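Local coordinates for protein putative mandelate racemase (Salmonella typhimurium, PDB 2O56) that binds magnesium and belongs to the enolase superfamily, where it probably acts as a hydro-lyase (dehydratase), although its substrate is not established, at residues T228-I232 with Q260-V265; I94-A98 with C298-G302; M4-D10 with V30-E36. One frame throughout, in Å; residues are numbered along the deposited sequence.

The three contacts sample both domains of an enolase-superfamily chain and the seam between them. Interaction 3 pairs two strands of the N-terminal domain's antiparallel sheet, interaction 2 joins a helix of that domain to a barrel loop, and interaction 1 packs two neighbouring helices on the outside of the barrel. Interactions 2 and 3 are close, about 5 Å between nearest atoms, since helix 93-114 carries I94-A98 and also packs on I32 and T34. Interaction 1 lies across the chain's centre from interaction 3, about 47 Å between centres. The bound magnesium, held by E221, E247 and E273, is about 11 Å from the side chain of T299 and 14 Å from that of A231.

Interaction 1. Residues T228-I232 with Q260-V265; sequences TTSAI and QVADKV
Two helical segments run nearly side by side: the axes of 228-232 and 260-264 come within 9.5 Å and cross at -26°, N-to-C directions roughly parallel. The register is set by I232 over V261, CA to CA 5.7 Å. I232 is the main bump. With chi1 m and chi2 t it reaches along the facing helix into a hollow bounded by Q260, V261, K264 and V265: I232 CD1 lies 3.9 Å from Q260 O, I232 CG1 3.9 Å from V261 CA, and I232 CG2 3.7 Å from K264 CB. V265, the first residue to leave helical phi/psi, closes the hollow at the root of the I232 side chain, V265 CG2 resting 3.7 Å from I232 CA. V261 (chi1 t) lays CG2 against the small A231, 4.1 Å from A231 CB, and 4.1 Å from T228 CG2. T228 CG2 sits 3.6 Å from Q260 CG, while T228 OG1 is hydrogen-bonded to Q257 of its own chain and to D317 of a neighbouring subunit. No hydrogen bond links the segments; the fit is one of shape. P249 touches A231 and V261. Such near-parallel packing of successive outer helices is typical of the TIM-barrel-like C-terminal domain of the enolase superfamily.

Interaction 2. Residues I94-A98 with C298-G302; sequences IFSAA and CTCGG
The 94-98 segment is one buried turn of helix 93-114, closed by A98 N to I94 O at 3.2 Å, and 298-302 is an irregular loop beside it; A97 faces T299, CA to CA 3.9 Å, and S96 faces G301 at 5.4 Å. The CB of C298 points away from the helix, so its backbone makes the approach: C298 O accepts a CA-H...O contact from A97 CA at 3.5 Å. T299 follows, CB again directed away, and its carbonyl is the centre of the contact. S96, chi1 t, donates from OG to T299 O at 2.6 Å, the one hydrogen bond between the segments. A97 N lies 3.3 Å from T299 O, but at too poor an angle for a hydrogen bond. T299 CG2 rests 4.1 Å from A97 CB, and T299 OG1 is hydrogen-bonded to G45 O. This is the domain interface of an enolase-superfamily protein: a helix of the N-terminal domain lies against the loop between strand 292-293 and helix 302-314 of the barrel, where the C300 side chain comes about 6 Å from that of the magnesium ligand E273. At C300 the chain turns past the serine, S96 OG lying 3.4 Å from C300 C. G301 adopts phi/psi 142/-6, where a CB would jam against the preceding carbonyl; its carbonyl is hydrogen-bonded to W78 NE1. At G302 (91/-173) a CB would again collide with the preceding carbonyl.

Interaction 3. Residues M4-D10 with V30-E36; sequences MKITSVD and VKINTDE
Strands 6-10 and 30-34 run antiparallel, their axes 4.5 Å apart at 154°. D10-K31 and S8-N33 are hydrogen-bonded pairs; V9-I32 and I6-T34 are non-hydrogen-bonded ones. Between I6 and S8 the register slips by one at a classic beta bulge, where T7 (phi/psi -103/-32) and S8 both face N33. N33 O takes T7 N at 2.7 Å and, weakly, S8 N at 3.5 Å and T7 OG1 at 3.2 Å, while N33 N donates to S8 O at 2.8 Å. Further on, D10 N to K31 O and K31 N to D10 O are both 2.9 Å. On the M4 side of the bulge, D35 N donates to K5 O at 3.0 Å, and D35, chi1 p, swings OD1 back to K5 N at 3.1 Å. On the face of S8, D10, K31 and N33, the amide of N33 (chi1 m) is used at both ends: ND2 donates to S8 OG at 3.0 Å and D10 OD2 at 2.7 Å, and OD1 accepts from K31 NZ at 2.7 Å and is hydrogen-bonded to S39 of strand 39-44. K31 NZ makes a salt bridge to D10 OD2 at 3.6 Å; D10 OD1 is taken by T397 of strand 395-398. The other face is apolar: V9 CG1 meets V30 CG1 at 3.5 Å, I6 CG2 meets I32 CG2 at 3.8 Å, and helices 52-66 and 93-114 pack against it. The chemistry implies a two-sided sheet in the N-terminal domain: a polar network ties all four strands together on one face, and the hydrophobic face sits on helices.

Interaction 1. Residues T228-I232 with Q260-V265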
ATOM      1  N   THR A 228     -11.173  17.331  11.855  1.00 28.11           N
ATOM      2  CA  THR A 228     -10.569  16.066  12.293  1.00 27.44           C
ATOM      3  C   THR A 228     -10.065  16.113  13.740  1.00 29.40           C
ATOM      4  O   THR A 228     -10.388  15.245  14.538  1.00 26.42           O
ATOM      5  CB  THR A 228      -9.423  15.642  11.356  1.00 23.11           C
ATOM      6  OG1 THR A 228      -9.930  15.567  10.027  1.00 26.42           O
ATOM      7  CG2 THR A 228      -8.858  14.269  11.747  1.00 23.63           C
ATOM      8  N   THR A 229      -9.312  17.147  14.080  1.00 22.82           N
ATOM      9  CA  THR A 229      -8.736  17.248  15.426  1.00 23.88           C
ATOM     10  C   THR A 229      -9.773  17.339  16.552  1.00 22.57           C
ATOM     11  O   THR A 229      -9.724  16.572  17.506  1.00 26.82           O
ATOM     12  CB  THR A 229      -7.683  18.371  15.482  1.00 28.18           C
ATOM     13  OG1 THR A 229      -6.738  18.140  14.431  1.00 27.86           O
ATOM     14  CG2 THR A 229      -6.928  18.367  16.825  1.00 22.83           C
ATOM     15  N   SER A 230     -10.714  18.265  16.430  1.00 29.13           N
ATOM     16  CA  SER A 230     -11.771  18.422  17.424  1.00 26.71           C
ATOM     17  C   SER A 230     -12.788  17.285  17.446  1.00 28.57           C
ATOM     18  O   SER A 230     -13.327  16.966  18.500  1.00 22.45           O
ATOM     19  CB  SER A 230     -12.498  19.753  17.228  1.00 28.88           C
ATOM     20  OG  SER A 230     -12.883  19.936  15.872  1.00 31.23           O
ATOM     21  N   ALA A 231     -13.079  16.681  16.292  1.00 20.37           N
ATOM     22  CA  ALA A 231     -13.964  15.507  16.259  1.00 23.95           C
ATOM     23  C   ALA A 231     -13.345  14.367  17.065  1.00 25.73           C
ATOM     24  O   ALA A 231     -14.042  13.659  17.808  1.00 28.66           O
ATOM     25  CB  ALA A 231     -14.221  15.045  14.797  1.00 20.65           C
ATOM     26  N   ILE A 232     -12.037  14.188  16.916  1.00 19.63           N
ATOM     27  CA  ILE A 232     -11.308  13.195  17.716  1.00 19.21           C
ATOM     28  C   ILE A 232     -11.292  13.532  19.208  1.00 27.56           C
ATOM     29  O   ILE A 232     -11.499  12.661  20.037  1.00 25.19           O
ATOM     30  CB  ILE A 232      -9.882  12.939  17.186  1.00 27.02           C
ATOM     31  CG1 ILE A 232      -9.954  12.187  15.840  1.00 23.16           C
ATOM     32  CG2 ILE A 232      -9.042  12.140  18.209  1.00 23.93           C
ATOM     33  CD1 ILE A 232      -8.662  12.279  15.024  1.00 24.36           C
ATOM     34  N   GLN A 260      -9.251   9.020   9.520  1.00 24.07           N
ATOM     35  CA  GLN A 260      -8.463   9.413  10.687  1.00 21.42           C
ATOM     36  C   GLN A 260      -9.333   9.449  11.964  1.00 24.05           C
ATOM     37  O   GLN A 260      -8.897   8.983  13.003  1.00 24.89           O
ATOM     38  CB  GLN A 260      -7.737  10.740  10.433  1.00 28.08           C
ATOM     39  CG  GLN A 260      -6.900  11.287  11.595  1.00 34.17           C
ATOM     40  CD  GLN A 260      -5.584  10.559  11.839  1.00 34.05           C
ATOM     41  OE1 GLN A 260      -5.228   9.613  11.141  1.00 31.07           O
ATOM     42  NE2 GLN A 260      -4.853  11.013  12.855  1.00 31.68           N
ATOM     43  N   VAL A 261     -10.563   9.959  11.868  1.00 21.30           N
ATOM     44  CA  VAL A 261     -11.485   9.960  13.012  1.00 24.21           C
ATOM     45  C   VAL A 261     -11.811   8.516  13.433  1.00 22.81           C
ATOM     46  O   VAL A 261     -11.705   8.179  14.602  1.00 24.62           O
ATOM     47  CB  VAL A 261     -12.779  10.816  12.751  1.00 27.16           C
ATOM     48  CG1 VAL A 261     -13.708  10.847  14.013  1.00 19.40           C
ATOM     49  CG2 VAL A 261     -12.401  12.248  12.406  1.00 18.65           C
ATOM     50  N   ALA A 262     -12.115   7.657  12.457  1.00 25.62           N
ATOM     51  CA  ALA A 262     -12.423   6.240  12.700  1.00 20.92           C
ATOM     52  C   ALA A 262     -11.294   5.533  13.448  1.00 28.27           C
ATOM     53  O   ALA A 262     -11.545   4.751  14.372  1.00 26.86           O
ATOM     54  CB  ALA A 262     -12.735   5.522  11.396  1.00 23.34           C
ATOM     55  N   ASP A 263     -10.057   5.849  13.075  1.00 24.45           N
ATOM     56  CA  ASP A 263      -8.872   5.243  13.692  1.00 24.88           C
ATOM     57  C   ASP A 263      -8.715   5.620  15.171  1.00 24.87           C
ATOM     58  O   ASP A 263      -8.273   4.806  15.977  1.00 25.51           O
ATOM     59  CB  ASP A 263      -7.608   5.678  12.943  1.00 22.81           C
ATOM     60  CG  ASP A 263      -7.483   5.027  11.565  1.00 33.62           C
ATOM     61  OD1 ASP A 263      -8.258   4.094  11.275  1.00 30.19           O
ATOM     62  OD2 ASP A 263      -6.596   5.442  10.785  1.00 30.28           O
ATOM     63  N   LYS A 264      -9.065   6.859  15.507  1.00 28.72           N
ATOM     64  CA  LYS A 264      -8.720   7.443  16.812  1.00 26.94           C
ATOM     65  C   LYS A 264      -9.905   7.451  17.770  1.00 31.14           C
ATOM     66  O   LYS A 264      -9.743   7.667  18.977  1.00 29.34           O
ATOM     67  CB  LYS A 264      -8.176   8.865  16.628  1.00 31.96           C
ATOM     68  CG  LYS A 264      -6.948   8.992  15.669  1.00 24.16           C
ATOM     69  CD  LYS A 264      -5.865   7.938  15.987  1.00 27.66           C
ATOM     70  CE  LYS A 264      -4.512   8.279  15.338  1.00 26.92           C
ATOM     71  NZ  LYS A 264      -3.405   7.500  15.986  1.00 29.06           N
ATOM     72  N   VAL A 265     -11.104   7.244  17.230  1.00 25.66           N
ATOM     73  CA  VAL A 265     -12.335   7.258  18.047  1.00 26.83           C
ATOM     74  C   VAL A 265     -12.969   5.878  17.976  1.00 29.42           C
ATOM     75  O   VAL A 265     -13.192   5.357  16.890  1.00 27.59           O
ATOM     76  CB  VAL A 265     -13.334   8.345  17.561  1.00 19.44           C
ATOM     77  CG1 VAL A 265     -14.674   8.253  18.318  1.00 26.96           C
ATOM     78  CG2 VAL A 265     -12.734   9.738  17.695  1.00 22.19           C
TER

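Interaction 2. Residues I94-A98 with C298-G302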
ATOM      1  N   ILE A  94     -26.174  20.394  -5.215  1.00 28.20           N
ATOM      2  CA  ILE A  94     -27.281  21.035  -5.939  1.00 29.57           C
ATOM      3  C   ILE A  94     -27.691  20.216  -7.160  1.00 23.43           C
ATOM      4  O   ILE A  94     -28.891  19.966  -7.388  1.00 24.90           O
ATOM      5  CB  ILE A  94     -26.906  22.439  -6.446  1.00 27.54           C
ATOM      6  CG1 ILE A  94     -26.288  23.283  -5.330  1.00 24.35           C
ATOM      7  CG2 ILE A  94     -28.131  23.112  -7.166  1.00 25.65           C
ATOM      8  CD1 ILE A  94     -27.120  23.424  -4.043  1.00 32.79           C
ATOM      9  N   PHE A  95     -26.701  19.801  -7.945  1.00 26.83           N
ATOM     10  CA  PHE A  95     -26.981  18.994  -9.118  1.00 23.45           C
ATOM     11  C   PHE A  95     -27.742  17.711  -8.744  1.00 28.58           C
ATOM     12  O   PHE A  95     -28.804  17.417  -9.293  1.00 26.52           O
ATOM     13  CB  PHE A  95     -25.698  18.634  -9.856  1.00 24.40           C
ATOM     14  CG  PHE A  95     -25.949  18.217 -11.264  1.00 24.63           C
ATOM     15  CD1 PHE A  95     -25.829  19.130 -12.290  1.00 30.20           C
ATOM     16  CD2 PHE A  95     -26.384  16.934 -11.565  1.00 35.10           C
ATOM     17  CE1 PHE A  95     -26.100  18.763 -13.577  1.00 28.25           C
ATOM     18  CE2 PHE A  95     -26.667  16.572 -12.887  1.00 20.84           C
ATOM     19  CZ  PHE A  95     -26.510  17.490 -13.871  1.00 24.61           C
ATOM     20  N   SER A  96     -27.193  16.992  -7.767  1.00 30.22           N
ATOM     21  CA  SER A  96     -27.740  15.735  -7.275  1.00 26.20           C
ATOM     22  C   SER A  96     -29.151  15.878  -6.719  1.00 26.50           C
ATOM     23  O   SER A  96     -30.003  15.049  -7.014  1.00 26.56           O
ATOM     24  CB  SER A  96     -26.855  15.175  -6.184  1.00 26.24           C
ATOM     25  OG  SER A  96     -27.360  13.943  -5.724  1.00 23.42           O
ATOM     26  N   ALA A  97     -29.384  16.908  -5.907  1.00 25.12           N
ATOM     27  CA  ALA A  97     -30.703  17.120  -5.284  1.00 23.63           C
ATOM     28  C   ALA A  97     -31.807  17.385  -6.307  1.00 23.96           C
ATOM     29  O   ALA A  97     -32.948  16.929  -6.152  1.00 24.01           O
ATOM     30  CB  ALA A  97     -30.643  18.235  -4.231  1.00 18.51           C
ATOM     31  N   ALA A  98     -31.469  18.090  -7.373  1.00 27.55           N
ATOM     32  CA  ALA A  98     -32.418  18.252  -8.479  1.00 26.42           C
ATOM     33  C   ALA A  98     -32.693  16.976  -9.263  1.00 28.77           C
ATOM     34  O   ALA A  98     -33.841  16.716  -9.600  1.00 24.66           O
ATOM     35  CB  ALA A  98     -31.995  19.376  -9.403  1.00 23.81           C
ATOM     36  N   CYS A 298     -33.633  12.533  -1.229  1.00 22.36           N
ATOM     37  CA  CYS A 298     -34.005  13.774  -1.918  1.00 26.17           C
ATOM     38  C   CYS A 298     -32.797  14.640  -2.260  1.00 30.39           C
ATOM     39  O   CYS A 298     -32.925  15.610  -3.019  1.00 23.79           O
ATOM     40  CB  CYS A 298     -34.987  14.590  -1.075  1.00 28.76           C
ATOM     41  SG  CYS A 298     -36.536  13.743  -0.661  1.00 33.69           S
ATOM     42  N   THR A 299     -31.633  14.289  -1.707  1.00 27.44           N
ATOM     43  CA  THR A 299     -30.360  15.007  -2.008  1.00 20.32           C
ATOM     44  C   THR A 299     -29.348  14.137  -2.752  1.00 28.93           C
ATOM     45  O   THR A 299     -28.637  14.625  -3.619  1.00 25.65           O
ATOM     46  CB  THR A 299     -29.667  15.583  -0.723  1.00 26.28           C
ATOM     47  OG1 THR A 299     -30.640  16.201   0.138  1.00 28.31           O
ATOM     48  CG2 THR A 299     -28.598  16.628  -1.083  1.00 24.41           C
ATOM     49  N   CYS A 300     -29.258  12.856  -2.403  1.00 22.67           N
ATOM     50  CA  CYS A 300     -28.074  12.080  -2.756  1.00 22.74           C
ATOM     51  C   CYS A 300     -28.258  11.141  -3.939  1.00 22.43           C
ATOM     52  O   CYS A 300     -27.416  10.261  -4.189  1.00 23.14           O
ATOM     53  CB  CYS A 300     -27.546  11.339  -1.537  1.00 24.45           C
ATOM     54  SG  CYS A 300     -27.264  12.484  -0.138  1.00 24.48           S
ATOM     55  N   GLY A 301     -29.349  11.323  -4.677  1.00 21.33           N
ATOM     56  CA  GLY A 301     -29.437  10.758  -6.028  1.00 18.35           C
ATOM     57  C   GLY A 301     -30.804  10.223  -6.419  1.00 21.08           C
ATOM     58  O   GLY A 301     -31.014   9.849  -7.567  1.00 25.38           O
ATOM     59  N   GLY A 302     -31.736  10.210  -5.471  1.00 26.30           N
ATOM     60  CA  GLY A 302     -33.099   9.721  -5.738  1.00 23.29           C
ATOM     61  C   GLY A 302     -33.222   8.252  -5.437  1.00 22.11           C
ATOM     62  O   GLY A 302     -32.293   7.630  -4.911  1.00 22.65           O
TER

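Interaction 3. Residues M4-D10 with V30-E36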
ATOM      1  N   MET A   4     -46.203   5.989 -22.314  1.00 54.55           N
ATOM      2  CA  MET A   4     -46.419   7.352 -21.834  1.00 45.66           C
ATOM      3  C   MET A   4     -45.253   8.287 -22.105  1.00 35.28           C
ATOM      4  O   MET A   4     -44.132   7.856 -22.338  1.00 35.84           O
ATOM      5  CB  MET A   4     -46.836   7.403 -20.354  1.00 38.54           C
ATOM      6  CG  MET A   4     -46.261   6.306 -19.498  1.00 57.21           C
ATOM      7  SD  MET A   4     -46.807   6.340 -17.772  1.00 55.44           S
ATOM      8  CE  MET A   4     -48.285   7.307 -17.830  1.00 34.50           C
ATOM      9  N   LYS A   5     -45.557   9.577 -22.065  1.00 32.05           N
ATOM     10  CA  LYS A   5     -44.636  10.638 -22.401  1.00 34.43           C
ATOM     11  C   LYS A   5     -44.781  11.593 -21.257  1.00 29.74           C
ATOM     12  O   LYS A   5     -45.892  11.815 -20.765  1.00 26.73           O
ATOM     13  CB  LYS A   5     -45.097  11.376 -23.669  1.00 36.46           C
ATOM     14  CG  LYS A   5     -44.489  10.873 -24.961  1.00 51.36           C
ATOM     15  CD  LYS A   5     -45.085  11.626 -26.144  1.00 65.68           C
ATOM     16  CE  LYS A   5     -44.175  11.596 -27.364  1.00 74.52           C
ATOM     17  NZ  LYS A   5     -44.133  10.247 -27.991  1.00 62.80           N
ATOM     18  N   ILE A   6     -43.662  12.170 -20.839  1.00 27.69           N
ATOM     19  CA  ILE A   6     -43.680  13.347 -19.984  1.00 30.59           C
ATOM     20  C   ILE A   6     -44.148  14.534 -20.831  1.00 36.91           C
ATOM     21  O   ILE A   6     -43.591  14.809 -21.895  1.00 28.91           O
ATOM     22  CB  ILE A   6     -42.282  13.616 -19.364  1.00 30.46           C
ATOM     23  CG1 ILE A   6     -41.838  12.417 -18.511  1.00 27.49           C
ATOM     24  CG2 ILE A   6     -42.298  14.889 -18.521  1.00 21.08           C
ATOM     25  CD1 ILE A   6     -40.332  12.445 -18.072  1.00 24.30           C
ATOM     26  N   THR A   7     -45.198  15.212 -20.374  1.00 33.59           N
ATOM     27  CA  THR A   7     -45.740  16.348 -21.133  1.00 37.15           C
ATOM     28  C   THR A   7     -45.338  17.693 -20.545  1.00 35.81           C
ATOM     29  O   THR A   7     -45.143  18.663 -21.279  1.00 32.68           O
ATOM     30  CB  THR A   7     -47.278  16.250 -21.305  1.00 36.85           C
ATOM     31  OG1 THR A   7     -47.884  15.996 -20.034  1.00 31.87           O
ATOM     32  CG2 THR A   7     -47.625  15.126 -22.246  1.00 33.11           C
ATOM     33  N   SER A   8     -45.185  17.742 -19.217  1.00 31.59           N
ATOM     34  CA  SER A   8     -44.721  18.944 -18.545  1.00 28.01           C
ATOM     35  C   SER A   8     -44.192  18.603 -17.146  1.00 30.10           C
ATOM     36  O   SER A   8     -44.484  17.532 -16.607  1.00 27.82           O
ATOM     37  CB  SER A   8     -45.871  19.954 -18.411  1.00 33.12           C
ATOM     38  OG  SER A   8     -46.802  19.508 -17.434  1.00 42.57           O
ATOM     39  N   VAL A   9     -43.410  19.517 -16.574  1.00 29.24           N
ATOM     40  CA  VAL A   9     -42.902  19.361 -15.224  1.00 29.27           C
ATOM     41  C   VAL A   9     -43.138  20.674 -14.493  1.00 25.22           C
ATOM     42  O   VAL A   9     -42.778  21.725 -14.998  1.00 31.71           O
ATOM     43  CB  VAL A   9     -41.367  19.031 -15.190  1.00 26.06           C
ATOM     44  CG1 VAL A   9     -40.895  18.860 -13.731  1.00 25.23           C
ATOM     45  CG2 VAL A   9     -41.052  17.784 -15.980  1.00 27.54           C
ATOM     46  N   ASP A  10     -43.750  20.602 -13.320  1.00 26.67           N
ATOM     47  CA  ASP A  10     -43.924  21.762 -12.476  1.00 29.51           C
ATOM     48  C   ASP A  10     -42.888  21.703 -11.387  1.00 33.98           C
ATOM     49  O   ASP A  10     -42.711  20.667 -10.751  1.00 27.28           O
ATOM     50  CB  ASP A  10     -45.322  21.774 -11.859  1.00 33.20           C
ATOM     51  CG  ASP A  10     -46.416  21.645 -12.902  1.00 44.80           C
ATOM     52  OD1 ASP A  10     -46.562  22.570 -13.723  1.00 41.59           O
ATOM     53  OD2 ASP A  10     -47.116  20.605 -12.921  1.00 44.09           O
ATOM     54  N   VAL A  30     -40.988  18.504  -7.232  1.00 29.85           N
ATOM     55  CA  VAL A  30     -41.029  18.324  -8.684  1.00 29.18           C
ATOM     56  C   VAL A  30     -42.250  17.459  -8.941  1.00 33.72           C
ATOM     57  O   VAL A  30     -42.398  16.413  -8.319  1.00 32.76           O
ATOM     58  CB  VAL A  30     -39.789  17.574  -9.192  1.00 32.98           C
ATOM     59  CG1 VAL A  30     -39.871  17.363 -10.685  1.00 24.99           C
ATOM     60  CG2 VAL A  30     -38.521  18.335  -8.849  1.00 34.12           C
ATOM     61  N   LYS A  31     -43.136  17.931  -9.815  1.00 33.32           N
ATOM     62  CA  LYS A  31     -44.346  17.219 -10.180  1.00 32.44           C
ATOM     63  C   LYS A  31     -44.275  16.978 -11.677  1.00 27.77           C
ATOM     64  O   LYS A  31     -44.248  17.918 -12.461  1.00 30.75           O
ATOM     65  CB  LYS A  31     -45.580  18.070  -9.866  1.00 31.26           C
ATOM     66  CG  LYS A  31     -46.910  17.361 -10.126  1.00 29.16           C
ATOM     67  CD  LYS A  31     -48.074  18.254  -9.690  1.00 40.01           C
ATOM     68  CE  LYS A  31     -49.392  17.799 -10.291  1.00 45.43           C
ATOM     69  NZ  LYS A  31     -49.542  18.309 -11.655  1.00 50.72           N
ATOM     70  N   ILE A  32     -44.223  15.714 -12.060  1.00 24.29           N
ATOM     71  CA  ILE A  32     -43.943  15.354 -13.421  1.00 22.85           C
ATOM     72  C   ILE A  32     -45.272  14.880 -14.007  1.00 32.84           C
ATOM     73  O   ILE A  32     -45.977  14.056 -13.388  1.00 30.11           O
ATOM     74  CB  ILE A  32     -42.906  14.229 -13.486  1.00 28.62           C
ATOM     75  CG1 ILE A  32     -41.558  14.728 -12.961  1.00 30.31           C
ATOM     76  CG2 ILE A  32     -42.732  13.741 -14.915  1.00 29.89           C
ATOM     77  CD1 ILE A  32     -40.405  13.795 -13.259  1.00 29.15           C
ATOM     78  N   ASN A  33     -45.630  15.409 -15.175  1.00 31.44           N
ATOM     79  CA  ASN A  33     -46.975  15.182 -15.720  1.00 27.49           C
ATOM     80  C   ASN A  33     -46.899  14.417 -17.014  1.00 29.56           C
ATOM     81  O   ASN A  33     -46.009  14.658 -17.826  1.00 26.20           O
ATOM     82  CB  ASN A  33     -47.715  16.520 -15.920  1.00 26.19           C
ATOM     83  CG  ASN A  33     -47.789  17.334 -14.646  1.00 33.42           C
ATOM     84  OD1 ASN A  33     -48.310  16.864 -13.640  1.00 34.43           O
ATOM     85  ND2 ASN A  33     -47.245  18.546 -14.673  1.00 35.57           N
ATOM     86  N   THR A  34     -47.819  13.478 -17.211  1.00 30.66           N
ATOM     87  CA  THR A  34     -47.745  12.597 -18.369  1.00 32.56           C
ATOM     88  C   THR A  34     -48.953  12.747 -19.281  1.00 36.66           C
ATOM     89  O   THR A  34     -49.990  13.259 -18.868  1.00 32.00           O
ATOM     90  CB  THR A  34     -47.597  11.111 -17.971  1.00 38.82           C
ATOM     91  OG1 THR A  34     -48.735  10.701 -17.218  1.00 33.48           O
ATOM     92  CG2 THR A  34     -46.329  10.877 -17.136  1.00 32.10           C
ATOM     93  N   ASP A  35     -48.827  12.275 -20.514  1.00 35.15           N
ATOM     94  CA  ASP A  35     -49.957  12.274 -21.442  1.00 39.15           C
ATOM     95  C   ASP A  35     -51.140  11.395 -21.000  1.00 45.73           C
ATOM     96  O   ASP A  35     -52.237  11.512 -21.533  1.00 44.10           O
ATOM     97  CB  ASP A  35     -49.505  11.924 -22.859  1.00 39.58           C
ATOM     98  CG  ASP A  35     -48.821  10.568 -22.956  1.00 48.63           C
ATOM     99  OD1 ASP A  35     -48.686   9.860 -21.938  1.00 43.15           O
ATOM    100  OD2 ASP A  35     -48.414  10.209 -24.081  1.00 50.78           O
ATOM    101  N   GLU A  36     -50.915  10.524 -20.020  1.00 43.11           N
ATOM    102  CA  GLU A  36     -51.961   9.621 -19.567  1.00 43.12           C
ATOM    103  C   GLU A  36     -52.591  10.098 -18.288  1.00 38.69           C
ATOM    104  O   GLU A  36     -53.436   9.425 -17.716  1.00 51.11           O
ATOM    105  CB  GLU A  36     -51.432   8.207 -19.411  1.00 47.00           C
ATOM    106  CG  GLU A  36     -51.129   7.532 -20.738  1.00 63.18           C
ATOM    107  CD  GLU A  36     -50.760   6.076 -20.571  1.00 75.82           C
ATOM    108  OE1 GLU A  36     -51.064   5.504 -19.501  1.00 84.83           O
ATOM    109  OE2 GLU A  36     -50.167   5.503 -21.510  1.00 88.51           O
TER